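PDB 1VQ3: phosphoribosylformylglycinamidine synthase, purS subunit from Thermotoga maritima, which is the PurS subunit of a multi-subunit synthase, a small alpha-beta protein that assembles here with further copies of itself. Local coordinates for residues F18-Q23 with E87-R92. Numbering follows the deposited sequence.
Sequences FAIDVQ and EEYEVR
The guanidinium of R92 has the CB of A19 over one face, 3.4 Å above its plane and displaced toward the rim, with the CB of D21 at its edge. R92 CG sits between the backbone N and the carbonyl carbon (chi1 68°), and the chain runs extended from CG to NE. The ring of Y89 takes the CG2 of V91 at its edge, in plane, while I20 CG2 approaches obliquely, 4.0 Å from Y89 CD2; the edge of the F18 ring meets the carbonyl oxygen of R92. This antiparallel beta pair, central strand 15-24 against strand 87-93, an outermost strand of this PurS chain's own three-stranded sheet, illustrates how a sheet can give one face to a helix and the other to a subunit interface. F18, I20, Y89 and V91 all touch helix 66-81, and V91 CG1 packs 3.8 Å from F18 CD1. On the other face, R92 NH2 and D21 OD2 form reciprocal salt bridges with D21 and R92 of a second subunit. Q23 NE2 donates almost straight (177°) to the syn lone pair of D21 OD1, which also hydrogen-bonds S56 OG of the second subunit; two bonds thus grip this oxygen. Six backbone hydrogen bonds join A19-R92, D21-E90 and Q23-E88. E90 N lies 36° out of the carbonyl plane of D21, and a water donates to that same D21 O at 2.9 Å.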
ATOM      1  N   PHE C  18       6.295 -18.211   0.438  1.00 18.82           N
ATOM      2  CA  PHE C  18       5.347 -17.110   0.626  1.00 18.75           C
ATOM      3  C   PHE C  18       5.616 -16.350   1.933  1.00 17.67           C
ATOM      4  O   PHE C  18       6.130 -16.904   2.934  1.00 17.83           O
ATOM      5  CB  PHE C  18       3.914 -17.635   0.668  1.00 22.96           C
ATOM      6  CG  PHE C  18       3.454 -18.315  -0.603  1.00 20.13           C
ATOM      7  CD1 PHE C  18       2.904 -17.590  -1.625  1.00 21.86           C
ATOM      8  CD2 PHE C  18       3.579 -19.692  -0.757  1.00 23.17           C
ATOM      9  CE1 PHE C  18       2.479 -18.199  -2.749  1.00 24.18           C
ATOM     10  CE2 PHE C  18       3.143 -20.323  -1.880  1.00 18.91           C
ATOM     11  CZ  PHE C  18       2.598 -19.608  -2.887  1.00 22.96           C
ATOM     12  N   ALA C  19       5.163 -15.092   1.944  1.00 18.05           N
ATOM     13  CA  ALA C  19       4.995 -14.350   3.147  1.00 17.55           C
ATOM     14  C   ALA C  19       3.524 -14.055   3.364  1.00 18.65           C
ATOM     15  O   ALA C  19       2.779 -13.676   2.438  1.00 20.09           O
ATOM     16  CB  ALA C  19       5.774 -13.072   3.108  1.00 21.92           C
ATOM     17  N   ILE C  20       3.126 -14.146   4.621  1.00 16.89           N
ATOM     18  CA  ILE C  20       1.748 -13.829   5.057  1.00 16.86           C
ATOM     19  C   ILE C  20       1.864 -12.686   6.067  1.00 16.33           C
ATOM     20  O   ILE C  20       2.505 -12.832   7.131  1.00 19.26           O
ATOM     21  CB  ILE C  20       1.075 -15.024   5.692  1.00 19.69           C
ATOM     22  CG1 ILE C  20       1.222 -16.322   4.855  1.00 21.01           C
ATOM     23  CG2 ILE C  20      -0.383 -14.705   6.014  1.00 20.55           C
ATOM     24  CD1 ILE C  20       1.002 -17.570   5.651  1.00 24.81           C
ATOM     25  N   ASP C  21       1.244 -11.561   5.730  1.00 16.75           N
ATOM     26  CA  ASP C  21       1.153 -10.373   6.588  1.00 16.61           C
ATOM     27  C   ASP C  21      -0.223 -10.312   7.296  1.00 17.24           C
ATOM     28  O   ASP C  21      -1.235  -9.927   6.702  1.00 19.35           O
ATOM     29  CB  ASP C  21       1.384  -9.144   5.734  1.00 18.98           C
ATOM     30  CG  ASP C  21       1.619  -7.862   6.534  1.00 21.91           C
ATOM     31  OD1 ASP C  21       1.408  -7.801   7.751  1.00 22.42           O
ATOM     32  OD2 ASP C  21       2.016  -6.833   5.971  1.00 21.43           O
ATOM     33  N   VAL C  22      -0.212 -10.668   8.575  1.00 17.97           N
ATOM     34  CA  VAL C  22      -1.403 -10.821   9.381  1.00 20.35           C
ATOM     35  C   VAL C  22      -1.478  -9.597  10.264  1.00 21.90           C
ATOM     36  O   VAL C  22      -0.553  -9.313  11.045  1.00 20.77           O
ATOM     37  CB  VAL C  22      -1.330 -12.060  10.322  1.00 22.03           C
ATOM     38  CG1 VAL C  22      -2.673 -12.268  11.008  1.00 22.81           C
ATOM     39  CG2 VAL C  22      -0.927 -13.301   9.534  1.00 20.91           C
ATOM     40  N   GLN C  23      -2.566  -8.858  10.136  1.00 17.95           N
ATOM     41  CA  GLN C  23      -2.705  -7.598  10.831  1.00 17.94           C
ATOM     42  C   GLN C  23      -4.031  -7.595  11.546  1.00 22.11           C
ATOM     43  O   GLN C  23      -4.979  -8.136  11.057  1.00 19.24           O
ATOM     44  CB  GLN C  23      -2.696  -6.432   9.848  1.00 20.26           C
ATOM     45  CG  GLN C  23      -1.365  -6.129   9.198  1.00 24.32           C
ATOM     46  CD  GLN C  23      -0.298  -5.561  10.175  1.00 22.84           C
ATOM     47  OE1 GLN C  23      -0.588  -4.782  11.084  1.00 30.18           O
ATOM     48  NE2 GLN C  23       0.925  -5.940   9.948  1.00 22.97           N
ATOM     49  N   GLU C  87      -8.369 -10.510  12.801  1.00 22.49           N
ATOM     50  CA  GLU C  87      -7.227 -10.346  11.888  1.00 22.86           C
ATOM     51  C   GLU C  87      -7.690 -10.439  10.468  1.00 23.69           C
ATOM     52  O   GLU C  87      -8.743 -11.037  10.162  1.00 24.52           O
ATOM     53  CB  GLU C  87      -6.135 -11.365  12.156  1.00 23.73           C
ATOM     54  CG  GLU C  87      -5.386 -11.043  13.447  1.00 18.67           C
ATOM     55  CD  GLU C  87      -4.514 -12.160  13.934  1.00 24.93           C
ATOM     56  OE1 GLU C  87      -4.871 -13.328  13.698  1.00 25.20           O
ATOM     57  OE2 GLU C  87      -3.452 -11.849  14.539  1.00 27.26           O
ATOM     58  N   GLU C  88      -6.882  -9.809   9.618  1.00 20.56           N
ATOM     59  CA  GLU C  88      -6.988  -9.898   8.186  1.00 21.80           C
ATOM     60  C   GLU C  88      -5.579 -10.225   7.698  1.00 21.10           C
ATOM     61  O   GLU C  88      -4.601 -10.106   8.453  1.00 18.10           O
ATOM     62  CB  GLU C  88      -7.481  -8.568   7.615  1.00 21.83           C
ATOM     63  CG  GLU C  88      -6.508  -7.425   7.878  1.00 24.20           C
ATOM     64  CD  GLU C  88      -7.114  -6.053   7.695  1.00 27.91           C
ATOM     65  OE1 GLU C  88      -8.349  -5.909   7.715  1.00 25.50           O
ATOM     66  OE2 GLU C  88      -6.328  -5.125   7.501  1.00 33.78           O
ATOM     67  N   TYR C  89      -5.454 -10.616   6.444  1.00 21.31           N
ATOM     68  CA  TYR C  89      -4.152 -11.076   5.963  1.00 20.05           C
ATOM     69  C   TYR C  89      -3.936 -10.895   4.491  1.00 21.74           C
ATOM     70  O   TYR C  89      -4.893 -10.924   3.704  1.00 18.15           O
ATOM     71  CB  TYR C  89      -3.942 -12.538   6.329  1.00 19.27           C
ATOM     72  CG  TYR C  89      -4.727 -13.582   5.545  1.00 20.13           C
ATOM     73  CD1 TYR C  89      -6.053 -13.872   5.856  1.00 19.16           C
ATOM     74  CD2 TYR C  89      -4.127 -14.302   4.527  1.00 24.56           C
ATOM     75  CE1 TYR C  89      -6.725 -14.851   5.203  1.00 23.87           C
ATOM     76  CE2 TYR C  89      -4.808 -15.269   3.830  1.00 22.62           C
ATOM     77  CZ  TYR C  89      -6.106 -15.564   4.199  1.00 23.34           C
ATOM     78  OH  TYR C  89      -6.800 -16.543   3.548  1.00 25.87           O
ATOM     79  N   GLU C  90      -2.646 -10.759   4.142  1.00 20.44           N
ATOM     80  CA  GLU C  90      -2.217 -10.625   2.785  1.00 18.66           C
ATOM     81  C   GLU C  90      -1.115 -11.617   2.546  1.00 17.88           C
ATOM     82  O   GLU C  90      -0.253 -11.778   3.404  1.00 20.10           O
ATOM     83  CB  GLU C  90      -1.643  -9.237   2.560  1.00 19.93           C
ATOM     84  CG  GLU C  90      -2.669  -8.148   2.567  1.00 19.13           C
ATOM     85  CD  GLU C  90      -2.049  -6.759   2.667  1.00 28.95           C
ATOM     86  OE1 GLU C  90      -1.635  -6.403   3.773  1.00 27.95           O
ATOM     87  OE2 GLU C  90      -2.014  -6.034   1.640  1.00 29.00           O
ATOM     88  N   VAL C  91      -1.179 -12.284   1.402  1.00 20.19           N
ATOM     89  CA  VAL C  91      -0.188 -13.251   0.963  1.00 19.00           C
ATOM     90  C   VAL C  91       0.599 -12.691  -0.234  1.00 21.49           C
ATOM     91  O   VAL C  91       0.025 -12.192  -1.163  1.00 23.26           O
ATOM     92  CB  VAL C  91      -0.875 -14.528   0.513  1.00 17.38           C
ATOM     93  CG1 VAL C  91       0.119 -15.561   0.057  1.00 22.45           C
ATOM     94  CG2 VAL C  91      -1.757 -15.121   1.638  1.00 20.02           C
ATOM     95  N   ARG C  92       1.910 -12.814  -0.199  1.00 18.32           N
ATOM     96  CA  ARG C  92       2.707 -12.547  -1.328  1.00 20.56           C
ATOM     97  C   ARG C  92       3.772 -13.618  -1.520  1.00 21.72           C
ATOM     98  O   ARG C  92       4.228 -14.237  -0.536  1.00 18.73           O
ATOM     99  CB  ARG C  92       3.326 -11.175  -1.188  1.00 22.49           C
ATOM    100  CG  ARG C  92       4.353 -10.991  -0.126  1.00 21.19           C
ATOM    101  CD  ARG C  92       4.651  -9.525   0.111  1.00 22.92           C
ATOM    102  NE  ARG C  92       5.773  -9.407   1.018  1.00 21.59           N
ATOM    103  CZ  ARG C  92       5.700  -9.577   2.341  1.00 25.86           C
ATOM    104  NH1 ARG C  92       4.535  -9.793   2.967  1.00 26.79           N
ATOM    105  NH2 ARG C  92       6.801  -9.493   3.064  1.00 22.85           N
TER
HETATM  106  O   HOH W   1      -2.088  -7.250   6.116  1.00 24.77           O